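Local structure of AvrA (Salmonella typhimurium, 6BE0) at residues G57-I62 with V277-K282; T67-M72 with S121-S126; K89-V94 with V98-E103; V109-F114 with L199-L204. The protein binds inositol hexakisphosphate and coenzyme A, and probably transfers acetyl groups from acetyl-CoA to serine and threonine residues of proteins. All coordinates share one frame; numbering follows the deposited sequence.

Contact 1: G57-I62 with V277-K282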
loop_
_atom_site.group_PDB
_atom_site.type_symbol
_atom_site.label_atom_id
_atom_site.label_comp_id
_atom_site.label_asym_id
_atom_site.label_seq_id
_atom_site.Cartn_x
_atom_site.Cartn_y
_atom_site.Cartn_z
ATOM N N GLY A 57 -3.794 -9.606 -23.215
ATOM C CA GLY A 57 -3.715 -10.535 -22.099
ATOM C C GLY A 57 -2.307 -10.884 -21.651
ATOM O O GLY A 57 -2.130 -11.714 -20.758
ATOM N N SER A 58 -1.304 -10.258 -22.258
ATOM C CA SER A 58 0.089 -10.548 -21.922
ATOM C C SER A 58 0.520 -9.869 -20.624
ATOM O O SER A 58 1.627 -10.099 -20.135
ATOM C CB SER A 58 1.014 -10.109 -23.059
ATOM O OG SER A 58 0.942 -8.709 -23.261
ATOM N N TRP A 59 -0.354 -9.032 -20.071
ATOM C CA TRP A 59 -0.043 -8.291 -18.851
ATOM C C TRP A 59 0.311 -9.213 -17.691
ATOM O O TRP A 59 1.120 -8.863 -16.831
ATOM C CB TRP A 59 -1.225 -7.405 -18.446
ATOM C CG TRP A 59 -2.485 -8.177 -18.153
ATOM C CD1 TRP A 59 -3.451 -8.535 -19.046
ATOM C CD2 TRP A 59 -2.911 -8.684 -16.880
ATOM N NE1 TRP A 59 -4.451 -9.230 -18.413
ATOM C CE2 TRP A 59 -4.143 -9.336 -17.083
ATOM C CE3 TRP A 59 -2.372 -8.649 -15.591
ATOM C CZ2 TRP A 59 -4.845 -9.947 -16.045
ATOM C CZ3 TRP A 59 -3.071 -9.258 -14.562
ATOM C CH2 TRP A 59 -4.293 -9.897 -14.796
ATOM N N ILE A 60 -0.296 -10.393 -17.677
ATOM C CA ILE A 60 -0.199 -11.278 -16.526
ATOM C C ILE A 60 1.207 -11.845 -16.320
ATOM O O ILE A 60 1.603 -12.105 -15.182
ATOM C CB ILE A 60 -1.207 -12.442 -16.639
ATOM C CG1 ILE A 60 -1.200 -13.267 -15.351
ATOM C CG2 ILE A 60 -0.898 -13.317 -17.853
ATOM C CD1 ILE A 60 -2.526 -13.918 -15.038
ATOM N N HIS A 61 1.960 -12.028 -17.404
ATOM C CA HIS A 61 3.324 -12.555 -17.307
ATOM C C HIS A 61 4.376 -11.508 -17.690
ATOM O O HIS A 61 5.474 -11.851 -18.128
ATOM C CB HIS A 61 3.481 -13.813 -18.173
ATOM C CG HIS A 61 3.113 -13.621 -19.610
ATOM N ND1 HIS A 61 3.750 -12.713 -20.431
ATOM C CD2 HIS A 61 2.185 -14.237 -20.380
ATOM C CE1 HIS A 61 3.223 -12.772 -21.640
ATOM N NE2 HIS A 61 2.271 -13.689 -21.637
ATOM N N ILE A 62 4.031 -10.236 -17.513
ATOM C CA ILE A 62 4.990 -9.139 -17.633
ATOM C C ILE A 62 5.233 -8.526 -16.255
ATOM O O ILE A 62 4.297 -8.363 -15.469
ATOM C CB ILE A 62 4.495 -8.046 -18.612
ATOM C CG1 ILE A 62 4.541 -8.565 -20.050
ATOM C CG2 ILE A 62 5.347 -6.778 -18.497
ATOM C CD1 ILE A 62 3.829 -7.675 -21.054
ATOM N N VAL A 277 -11.446 -9.086 -15.736
ATOM C CA VAL A 277 -11.254 -9.638 -17.072
ATOM C C VAL A 277 -11.312 -11.160 -16.999
ATOM O O VAL A 277 -11.043 -11.744 -15.949
ATOM C CB VAL A 277 -9.901 -9.180 -17.677
ATOM C CG1 VAL A 277 -9.552 -9.962 -18.945
ATOM C CG2 VAL A 277 -9.928 -7.687 -17.965
ATOM N N MET A 278 -11.675 -11.793 -18.112
ATOM C CA MET A 278 -11.664 -13.248 -18.213
ATOM C C MET A 278 -10.438 -13.732 -18.981
ATOM O O MET A 278 -10.198 -13.314 -20.114
ATOM C CB MET A 278 -12.933 -13.751 -18.902
ATOM C CG MET A 278 -14.203 -13.584 -18.082
ATOM S SD MET A 278 -14.175 -14.475 -16.512
ATOM C CE MET A 278 -13.987 -16.169 -17.069
ATOM N N LEU A 279 -9.665 -14.608 -18.347
ATOM C CA LEU A 279 -8.563 -15.300 -19.009
ATOM C C LEU A 279 -8.593 -16.773 -18.630
ATOM O O LEU A 279 -8.411 -17.125 -17.463
ATOM C CB LEU A 279 -7.212 -14.685 -18.634
ATOM C CG LEU A 279 -6.847 -13.319 -19.223
ATOM C CD1 LEU A 279 -5.462 -12.908 -18.748
ATOM C CD2 LEU A 279 -6.904 -13.325 -20.745
ATOM N N ASN A 280 -8.830 -17.625 -19.623
ATOM C CA ASN A 280 -8.914 -19.066 -19.414
ATOM C C ASN A 280 -9.981 -19.433 -18.385
ATOM O O ASN A 280 -9.718 -20.182 -17.443
ATOM C CB ASN A 280 -7.554 -19.621 -18.985
ATOM C CG ASN A 280 -6.470 -19.365 -20.016
ATOM O OD1 ASN A 280 -6.641 -18.550 -20.924
ATOM N ND2 ASN A 280 -5.347 -20.060 -19.878
ATOM N N ASP A 281 -11.181 -18.892 -18.576
ATOM C CA ASP A 281 -12.333 -19.205 -17.731
ATOM C C ASP A 281 -12.083 -18.911 -16.252
ATOM O O ASP A 281 -12.613 -19.599 -15.377
ATOM C CB ASP A 281 -12.729 -20.675 -17.904
ATOM C CG ASP A 281 -13.112 -21.012 -19.332
ATOM O OD1 ASP A 281 -13.466 -20.085 -20.091
ATOM O OD2 ASP A 281 -13.065 -22.206 -19.697
ATOM N N LYS A 282 -11.277 -17.888 -15.980
ATOM C CA LYS A 282 -11.018 -17.452 -14.610
ATOM C C LYS A 282 -11.090 -15.932 -14.519
ATOM O O LYS A 282 -10.385 -15.224 -15.239
ATOM C CB LYS A 282 -9.651 -17.948 -14.132
ATOM C CG LYS A 282 -9.562 -19.460 -13.968
ATOM C CD LYS A 282 -8.201 -19.884 -13.438
ATOM C CE LYS A 282 -8.117 -21.390 -13.247
ATOM N NZ LYS A 282 -6.776 -21.818 -12.759
#
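L279 reaches across to W59 and G57 with its isobutyl group, and the contact rests on this one side chain. Its CB points toward segment 57-62 but touches nothing there, and the chi1 of -73° sets CG beside the backbone N, which carries the fork toward the indole and the G57 backbone. CD1 continues outward, anti to CA (chi2 -179°), and does most of the touching. It approaches W59 obliquely, 3.8 Å from NE1 and 4.1 Å from CZ2, and the same methyl lies 4.1 Å from G57 O. On the second branch, L279 CD2 lies 4.4 Å from G57 CA. Leucine suits the place because its forked apolar end can meet a ring and a bare glycine backbone at once. G57 suits its own, since it ends helix 40-55 with a phi of +85° and brings no CB against CD2. I60 sets its CB over one face of the indole. L279 also opens the tight turn of the small hairpin: L279 N bonds to K282 O at 3.2 Å, with N280 and D281, both with left-handed backbone angles, between them. The contact therefore joins the loop between helices 40-55 and 65-82 to the hairpin of strands 276-278 and 283-285. The W59 side chain comes within about 4 Å of the bound coenzyme A and packs edge-to-face with H289 of helix 287-300.

Contact 2: T67-M72 with S121-S126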
loop_
_atom_site.group_PDB
_atom_site.type_symbol
_atom_site.label_atom_id
_atom_site.label_comp_id
_atom_site.label_asym_id
_atom_site.label_seq_id
_atom_site.Cartn_x
_atom_site.Cartn_y
_atom_site.Cartn_z
ATOM N N THR A 67 9.764 -0.472 -13.843
ATOM C CA THR A 67 9.230 0.790 -14.342
ATOM C C THR A 67 8.583 1.575 -13.203
ATOM O O THR A 67 8.770 2.786 -13.095
ATOM C CB THR A 67 8.206 0.571 -15.472
ATOM O OG1 THR A 67 8.820 -0.168 -16.536
ATOM C CG2 THR A 67 7.703 1.909 -16.014
ATOM N N ASP A 68 7.827 0.882 -12.354
ATOM C CA ASP A 68 7.233 1.513 -11.179
ATOM C C ASP A 68 8.308 2.182 -10.331
ATOM O O ASP A 68 8.147 3.323 -9.904
ATOM C CB ASP A 68 6.469 0.491 -10.334
ATOM C CG ASP A 68 5.140 0.093 -10.950
ATOM O OD1 ASP A 68 4.673 0.778 -11.886
ATOM O OD2 ASP A 68 4.551 -0.904 -10.480
ATOM N N LEU A 69 9.408 1.468 -10.099
ATOM C CA LEU A 69 10.519 2.008 -9.322
ATOM C C LEU A 69 11.039 3.299 -9.945
ATOM O O LEU A 69 11.245 4.292 -9.249
ATOM C CB LEU A 69 11.656 0.990 -9.217
ATOM C CG LEU A 69 12.823 1.423 -8.323
ATOM C CD1 LEU A 69 12.405 1.441 -6.859
ATOM C CD2 LEU A 69 14.035 0.526 -8.526
ATOM N N GLU A 70 11.246 3.277 -11.258
ATOM C CA GLU A 70 11.771 4.437 -11.971
ATOM C C GLU A 70 10.816 5.626 -11.900
ATOM O O GLU A 70 11.248 6.770 -11.761
ATOM C CB GLU A 70 12.046 4.084 -13.435
ATOM C CG GLU A 70 13.211 3.125 -13.637
ATOM C CD GLU A 70 13.402 2.733 -15.090
ATOM O OE1 GLU A 70 13.109 3.564 -15.977
ATOM O OE2 GLU A 70 13.844 1.593 -15.346
ATOM N N MET A 71 9.519 5.348 -11.993
ATOM C CA MET A 71 8.506 6.397 -12.009
ATOM C C MET A 71 8.173 6.919 -10.615
ATOM O O MET A 71 7.578 7.989 -10.475
ATOM C CB MET A 71 7.220 5.884 -12.664
ATOM C CG MET A 71 7.354 5.504 -14.129
ATOM S SD MET A 71 8.056 6.807 -15.154
ATOM C CE MET A 71 6.937 8.161 -14.802
ATOM N N MET A 72 8.557 6.168 -9.588
ATOM C CA MET A 72 8.061 6.414 -8.235
ATOM C C MET A 72 8.361 7.821 -7.704
ATOM O O MET A 72 7.490 8.437 -7.093
ATOM C CB MET A 72 8.631 5.375 -7.267
ATOM C CG MET A 72 7.848 5.255 -5.967
ATOM S SD MET A 72 6.099 4.887 -6.231
ATOM C CE MET A 72 6.195 3.264 -6.975
ATOM N N SER A 121 18.673 -6.971 -4.089
ATOM C CA SER A 121 18.859 -7.384 -5.477
ATOM C C SER A 121 17.526 -7.529 -6.208
ATOM O O SER A 121 17.458 -8.150 -7.268
ATOM C CB SER A 121 19.623 -8.708 -5.546
ATOM O OG SER A 121 19.906 -9.060 -6.890
ATOM N N GLY A 122 16.468 -6.961 -5.635
ATOM C CA GLY A 122 15.155 -6.998 -6.247
ATOM C C GLY A 122 14.314 -5.835 -5.767
ATOM O O GLY A 122 14.794 -4.986 -5.014
ATOM N N ILE A 123 13.060 -5.799 -6.204
ATOM C CA ILE A 123 12.143 -4.726 -5.840
ATOM C C ILE A 123 10.963 -5.263 -5.041
ATOM O O ILE A 123 10.211 -6.110 -5.519
ATOM C CB ILE A 123 11.611 -3.989 -7.086
ATOM C CG1 ILE A 123 12.773 -3.447 -7.921
ATOM C CG2 ILE A 123 10.680 -2.848 -6.678
ATOM C CD1 ILE A 123 12.371 -2.984 -9.304
ATOM N N HIS A 124 10.814 -4.764 -3.819
ATOM C CA HIS A 124 9.626 -5.024 -3.021
ATOM C C HIS A 124 9.236 -3.748 -2.285
ATOM O O HIS A 124 9.779 -3.431 -1.226
ATOM C CB HIS A 124 9.852 -6.166 -2.029
ATOM C CG HIS A 124 8.612 -6.570 -1.294
ATOM N ND1 HIS A 124 7.602 -7.299 -1.880
ATOM C CD2 HIS A 124 8.213 -6.328 -0.020
ATOM C CE1 HIS A 124 6.637 -7.498 -1.003
ATOM N NE2 HIS A 124 6.982 -6.920 0.135
ATOM N N ILE A 125 8.294 -3.018 -2.870
ATOM C CA ILE A 125 7.866 -1.737 -2.332
ATOM C C ILE A 125 6.659 -1.909 -1.417
ATOM O O ILE A 125 5.602 -2.367 -1.852
ATOM C CB ILE A 125 7.528 -0.750 -3.469
ATOM C CG1 ILE A 125 8.784 -0.466 -4.298
ATOM C CG2 ILE A 125 6.958 0.550 -2.907
ATOM C CD1 ILE A 125 8.521 0.282 -5.588
ATOM N N SER A 126 6.833 -1.546 -0.149
ATOM C CA SER A 126 5.747 -1.551 0.827
ATOM C C SER A 126 5.437 -0.124 1.261
ATOM O O SER A 126 6.135 0.813 0.871
ATOM C CB SER A 126 6.111 -2.402 2.044
ATOM O OG SER A 126 6.408 -3.734 1.669
#
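L69, M72, I123 and I125 make this contact without a ring among them, so there are no faces or edges to stack. The flat group of the neighbouring D68, a carboxylate, turns to other partners: OD2 forms a salt bridge with R292 and OD1 a hydrogen bond with Y296, both of helix 287-300. Across the contact everything is methyl against methyl or methylene. I123 CD1 nestles against L69, 4.0 Å from CD2 and also 4.0 Å from CB, the two side chains crossing at a slant. With its CG anti to the backbone N (chi1 -175°), L69 spreads its fork between both isoleucines, and its other branch, CD1, comes to 4.2 Å from I125 CD1. M72 is bent at chi2 and chi3, which brings CE tip to tip with I125 CD1 at 4.0 Å. A flexible methionine can fold to fit such a spot, while the beta-branched isoleucines suit an extended chain. I123 and I125, two residues apart, both point toward the helix. Segment 67-72 thus lays one side of helix 65-82 over the start of strand 125-133 and the loop leading into it. L69 and M72 also touch F90 of strand 88-91, and I125 packs against C186 of helix 186-199.

Contact 3: K89-V94 with V98-E103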
loop_
_atom_site.group_PDB
_atom_site.type_symbol
_atom_site.label_atom_id
_atom_site.label_comp_id
_atom_site.label_asym_id
_atom_site.label_seq_id
_atom_site.Cartn_x
_atom_site.Cartn_y
_atom_site.Cartn_z
ATOM N N LYS A 89 7.188 10.032 1.650
ATOM C CA LYS A 89 8.603 9.950 1.309
ATOM C C LYS A 89 8.908 8.612 0.650
ATOM O O LYS A 89 8.397 7.574 1.071
ATOM C CB LYS A 89 9.474 10.127 2.556
ATOM C CG LYS A 89 9.577 11.557 3.062
ATOM C CD LYS A 89 10.367 12.425 2.098
ATOM C CE LYS A 89 10.709 13.775 2.704
ATOM N NZ LYS A 89 11.404 14.646 1.718
ATOM N N PHE A 90 9.733 8.642 -0.390
ATOM C CA PHE A 90 10.196 7.421 -1.034
ATOM C C PHE A 90 11.606 7.099 -0.564
ATOM O O PHE A 90 12.530 7.891 -0.753
ATOM C CB PHE A 90 10.157 7.560 -2.557
ATOM C CG PHE A 90 10.718 6.372 -3.290
ATOM C CD1 PHE A 90 10.258 5.094 -3.020
ATOM C CD2 PHE A 90 11.696 6.537 -4.254
ATOM C CE1 PHE A 90 10.772 4.001 -3.694
ATOM C CE2 PHE A 90 12.212 5.450 -4.933
ATOM C CZ PHE A 90 11.749 4.180 -4.653
ATOM N N VAL A 91 11.755 5.938 0.063
ATOM C CA VAL A 91 13.048 5.482 0.561
ATOM C C VAL A 91 13.412 4.176 -0.131
ATOM O O VAL A 91 12.536 3.389 -0.488
ATOM C CB VAL A 91 13.038 5.299 2.093
ATOM C CG1 VAL A 91 12.838 6.643 2.780
ATOM C CG2 VAL A 91 11.956 4.315 2.516
ATOM N N MET A 92 14.707 3.951 -0.316
ATOM C CA MET A 92 15.182 2.887 -1.188
ATOM C C MET A 92 15.846 1.755 -0.413
ATOM O O MET A 92 16.502 0.893 -0.997
ATOM C CB MET A 92 16.146 3.473 -2.216
ATOM C CG MET A 92 15.642 4.788 -2.800
ATOM S SD MET A 92 16.500 5.310 -4.294
ATOM C CE MET A 92 15.833 4.137 -5.482
ATOM N N SER A 93 15.668 1.758 0.904
ATOM C CA SER A 93 16.154 0.670 1.746
ATOM C C SER A 93 15.549 0.757 3.141
ATOM O O SER A 93 15.020 1.797 3.537
ATOM C CB SER A 93 17.680 0.690 1.843
ATOM O OG SER A 93 18.131 1.796 2.604
ATOM N N VAL A 94 15.633 -0.347 3.875
ATOM C CA VAL A 94 15.168 -0.400 5.256
ATOM C C VAL A 94 15.943 0.584 6.124
ATOM O O VAL A 94 15.383 1.212 7.020
ATOM C CB VAL A 94 15.314 -1.820 5.837
ATOM C CG1 VAL A 94 14.914 -1.858 7.309
ATOM C CG2 VAL A 94 14.476 -2.794 5.038
ATOM N N VAL A 98 14.298 3.672 8.382
ATOM C CA VAL A 98 14.355 3.851 9.830
ATOM C C VAL A 98 15.067 5.149 10.200
ATOM O O VAL A 98 14.721 5.788 11.193
ATOM C CB VAL A 98 15.058 2.661 10.529
ATOM C CG1 VAL A 98 14.241 1.390 10.355
ATOM C CG2 VAL A 98 16.481 2.474 10.009
ATOM N N SER A 99 16.054 5.540 9.400
ATOM C CA SER A 99 16.749 6.802 9.625
ATOM C C SER A 99 15.847 7.974 9.239
ATOM O O SER A 99 15.962 9.061 9.802
ATOM C CB SER A 99 18.060 6.850 8.838
ATOM O OG SER A 99 17.822 6.855 7.443
ATOM N N SER A 100 14.950 7.747 8.282
ATOM C CA SER A 100 13.964 8.758 7.903
ATOM C C SER A 100 12.861 8.846 8.951
ATOM O O SER A 100 12.315 9.919 9.199
ATOM C CB SER A 100 13.353 8.451 6.536
ATOM O OG SER A 100 14.288 8.666 5.495
ATOM N N ILE A 101 12.528 7.712 9.561
ATOM C CA ILE A 101 11.563 7.698 10.654
ATOM C C ILE A 101 12.117 8.504 11.828
ATOM O O ILE A 101 11.383 9.243 12.485
ATOM C CB ILE A 101 11.225 6.257 11.104
ATOM C CG1 ILE A 101 10.353 5.574 10.048
ATOM C CG2 ILE A 101 10.487 6.254 12.443
ATOM C CD1 ILE A 101 10.176 4.081 10.250
ATOM N N LYS A 102 13.414 8.362 12.083
ATOM C CA LYS A 102 14.066 9.120 13.143
ATOM C C LYS A 102 14.024 10.614 12.836
ATOM O O LYS A 102 13.701 11.418 13.705
ATOM C CB LYS A 102 15.515 8.663 13.328
ATOM C CG LYS A 102 16.162 9.180 14.605
ATOM C CD LYS A 102 17.586 8.678 14.759
ATOM C CE LYS A 102 18.228 9.217 16.039
ATOM N NZ LYS A 102 17.852 8.445 17.272
ATOM N N GLU A 103 14.349 10.978 11.598
ATOM C CA GLU A 103 14.334 12.379 11.184
ATOM C C GLU A 103 12.952 12.990 11.361
ATOM O O GLU A 103 12.808 14.073 11.926
ATOM C CB GLU A 103 14.768 12.526 9.721
ATOM C CG GLU A 103 16.152 13.126 9.525
ATOM C CD GLU A 103 16.306 14.474 10.203
ATOM O OE1 GLU A 103 17.066 14.557 11.191
ATOM O OE2 GLU A 103 15.668 15.446 9.752
#
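V94 and V98 are joined by the hydrogen bond that links the two segments: V98 N donates to V94 O at 3.0 Å. The bond is nearly straight, with an N-H...O angle of 164°, and is an ordinary i to i+4 bond of the first turn of helix 94-106. Among the van der Waals contacts, V98 places both branches round that same carbonyl oxygen, CG2 at 3.4 Å and CG1 at 3.5 Å from V94 O. A compact valine fits here, and its side chain also touches L162 of helix 151-164. Farther along, V91 CG1 lies 3.7 Å from S100 OG, the strand side chain resting against a small residue, consistent with a close approach of helix to strand. The side-chain hydrogen bonds lie within the helix and at its start. S100 holds OG beside its own backbone N (chi1 -71°), which lets the hydroxyl bond to the carbonyl oxygen of E96 one turn earlier; the same oxygen also rests against V91 CG1. At the start, S93 is the N-cap: its OG accepts from E96 N, a task serine does well because its short side chain can reach forward to an amide of the first turn. Strand, tight connection and capped helix in this order form the first two elements of a beta-alpha-beta crossover, whose third is strand 111-117, parallel to strand 88-91.

Contact 4: V109-F114 with L199-L204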
loop_
_atom_site.group_PDB
_atom_site.type_symbol
_atom_site.label_atom_id
_atom_site.label_comp_id
_atom_site.label_asym_id
_atom_site.label_seq_id
_atom_site.Cartn_x
_atom_site.Cartn_y
_atom_site.Cartn_z
ATOM N N VAL A 109 7.157 16.320 13.185
ATOM C CA VAL A 109 6.072 15.818 12.350
ATOM C C VAL A 109 5.357 14.689 13.085
ATOM O O VAL A 109 5.990 13.886 13.770
ATOM C CB VAL A 109 6.588 15.327 10.986
ATOM C CG1 VAL A 109 5.457 14.728 10.155
ATOM C CG2 VAL A 109 7.252 16.472 10.235
ATOM N N GLU A 110 4.038 14.638 12.932
ATOM C CA GLU A 110 3.196 13.736 13.711
ATOM C C GLU A 110 2.426 12.764 12.825
ATOM O O GLU A 110 1.755 11.856 13.317
ATOM C CB GLU A 110 2.224 14.553 14.560
ATOM C CG GLU A 110 2.919 15.539 15.490
ATOM C CD GLU A 110 1.957 16.243 16.426
ATOM O OE1 GLU A 110 0.741 15.964 16.355
ATOM O OE2 GLU A 110 2.420 17.078 17.232
ATOM N N SER A 111 2.528 12.962 11.517
ATOM C CA SER A 111 1.810 12.146 10.553
ATOM C C SER A 111 2.575 12.101 9.236
ATOM O O SER A 111 2.766 13.130 8.586
ATOM C CB SER A 111 0.400 12.696 10.333
ATOM O OG SER A 111 -0.269 11.997 9.299
ATOM N N ALA A 112 3.015 10.909 8.849
ATOM C CA ALA A 112 3.781 10.748 7.621
ATOM C C ALA A 112 3.683 9.324 7.087
ATOM O O ALA A 112 3.302 8.400 7.810
ATOM C CB ALA A 112 5.235 11.125 7.854
ATOM N N ARG A 113 4.013 9.160 5.810
ATOM C CA ARG A 113 4.013 7.849 5.171
ATOM C C ARG A 113 5.301 7.633 4.395
ATOM O O ARG A 113 5.957 8.587 3.980
ATOM C CB ARG A 113 2.811 7.692 4.238
ATOM C CG ARG A 113 1.484 7.590 4.959
ATOM C CD ARG A 113 0.879 8.959 5.205
ATOM N NE ARG A 113 -0.142 8.925 6.246
ATOM C CZ ARG A 113 -0.731 10.002 6.753
ATOM N NH1 ARG A 113 -0.402 11.214 6.318
ATOM N NH2 ARG A 113 -1.650 9.870 7.700
ATOM N N PHE A 114 5.652 6.367 4.202
ATOM C CA PHE A 114 6.879 6.008 3.510
ATOM C C PHE A 114 6.648 4.879 2.525
ATOM O O PHE A 114 6.133 3.832 2.901
ATOM C CB PHE A 114 7.954 5.588 4.511
ATOM C CG PHE A 114 8.269 6.633 5.540
ATOM C CD1 PHE A 114 7.593 6.660 6.748
ATOM C CD2 PHE A 114 9.248 7.583 5.303
ATOM C CE1 PHE A 114 7.885 7.618 7.699
ATOM C CE2 PHE A 114 9.543 8.545 6.250
ATOM C CZ PHE A 114 8.861 8.561 7.450
ATOM N N LEU A 199 -6.348 9.857 3.869
ATOM C CA LEU A 199 -7.774 10.148 3.789
ATOM C C LEU A 199 -8.570 9.457 4.894
ATOM O O LEU A 199 -9.622 9.945 5.308
ATOM C CB LEU A 199 -8.313 9.730 2.420
ATOM C CG LEU A 199 -7.668 10.447 1.232
ATOM C CD1 LEU A 199 -7.939 9.698 -0.063
ATOM C CD2 LEU A 199 -8.169 11.880 1.140
ATOM N N GLU A 200 -8.061 8.322 5.365
ATOM C CA GLU A 200 -8.727 7.548 6.410
ATOM C C GLU A 200 -8.046 7.770 7.756
ATOM O O GLU A 200 -7.986 6.864 8.586
ATOM C CB GLU A 200 -8.719 6.058 6.059
ATOM C CG GLU A 200 -9.350 5.720 4.715
ATOM C CD GLU A 200 -10.859 5.865 4.714
ATOM O OE1 GLU A 200 -11.428 6.274 5.750
ATOM O OE2 GLU A 200 -11.479 5.562 3.670
ATOM N N PHE A 201 -7.540 8.983 7.958
ATOM C CA PHE A 201 -6.777 9.324 9.155
ATOM C C PHE A 201 -7.496 8.923 10.442
ATOM O O PHE A 201 -6.949 8.181 11.256
ATOM C CB PHE A 201 -6.479 10.825 9.178
ATOM C CG PHE A 201 -5.625 11.255 10.337
ATOM C CD1 PHE A 201 -6.195 11.557 11.564
ATOM C CD2 PHE A 201 -4.251 11.358 10.201
ATOM C CE1 PHE A 201 -5.412 11.949 12.632
ATOM C CE2 PHE A 201 -3.464 11.750 11.265
ATOM C CZ PHE A 201 -4.045 12.047 12.481
ATOM N N MET A 202 -8.717 9.417 10.624
ATOM C CA MET A 202 -9.480 9.142 11.837
ATOM C C MET A 202 -9.819 7.658 11.975
ATOM O O MET A 202 -9.778 7.106 13.075
ATOM C CB MET A 202 -10.768 9.969 11.854
ATOM C CG MET A 202 -10.552 11.477 11.892
ATOM S SD MET A 202 -9.552 12.045 13.287
ATOM C CE MET A 202 -10.419 11.319 14.677
ATOM N N ASN A 203 -10.154 7.014 10.860
ATOM C CA ASN A 203 -10.502 5.595 10.875
ATOM C C ASN A 203 -9.323 4.701 11.248
ATOM O O ASN A 203 -9.504 3.516 11.535
ATOM C CB ASN A 203 -11.048 5.163 9.510
ATOM C CG ASN A 203 -12.483 5.603 9.282
ATOM O OD1 ASN A 203 -13.226 5.869 10.227
ATOM N ND2 ASN A 203 -12.884 5.668 8.017
ATOM N N LEU A 204 -8.121 5.270 11.240
ATOM C CA LEU A 204 -6.903 4.516 11.517
ATOM C C LEU A 204 -6.313 4.844 12.885
ATOM O O LEU A 204 -5.219 4.391 13.221
ATOM C CB LEU A 204 -5.868 4.786 10.426
ATOM C CG LEU A 204 -6.232 4.202 9.063
ATOM C CD1 LEU A 204 -5.366 4.809 7.975
ATOM C CD2 LEU A 204 -6.091 2.689 9.085
#
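F201 pushes the edge of its ring against S111 and R113, and these three side chains are the close-packed part of the contact. CE2 lies 3.8 Å from S111 OG, small S111 allowing the ring edge to come close, while CD2 is 3.9 Å from R113 NH2. Edge meets edge here: the guanidinium touches CD2 near its own plane, and the two planes stand 78° apart. F201 gets there because CG is anti to the backbone N (chi1 -177°), which swings the ring nearer the strand. R113 is held elsewhere, by a salt bridge from NE to D129 and a hydrogen bond from NH1 to L86 O; a long, bent arginine can serve both and still bring NH2 to the ring edge. S111 and R113 stand two residues apart on strand 111-117 of the mixed sheet, whose neighbour 125-133 supplies R131; the flat F201 ring can offer its edge to S111 and R113 and also make a cation-pi contact with R131. The far side is looser. L199, ending helix 186-199, lies in the inositol hexakisphosphate pocket. Past E200, M202 and N203 are exposed in a 3-10 turn, although M202 SD still meets the F201 ring edge. N203 ND2 bonds E200 OE1 at 2.8 Å.

How the contacts relate
Contacts 2, 3 and 4 gather around one mixed sheet, whereas contact 1 stands apart beside the coenzyme A site, its centre 23 Å from that of contact 2 and 36 and 35 Å from those of contacts 3 and 4. Along the chain, contact 1 encloses all three; contact 3 is nested within contact 2, contacts 2 and 4 interlock, and contact 4 opens after contact 3 closes. Contacts 2 and 3 meet through F90, where L69 CD1 comes within 3.6 Å of F90 CZ. Contacts 3 and 4 share neighbouring strands 88-91 and 111-117, and F114 packs against S100 and I101. Helices 65-82 and 94-106 are fastened to the sheet, with contact 4 adding the loop after helix 186-199.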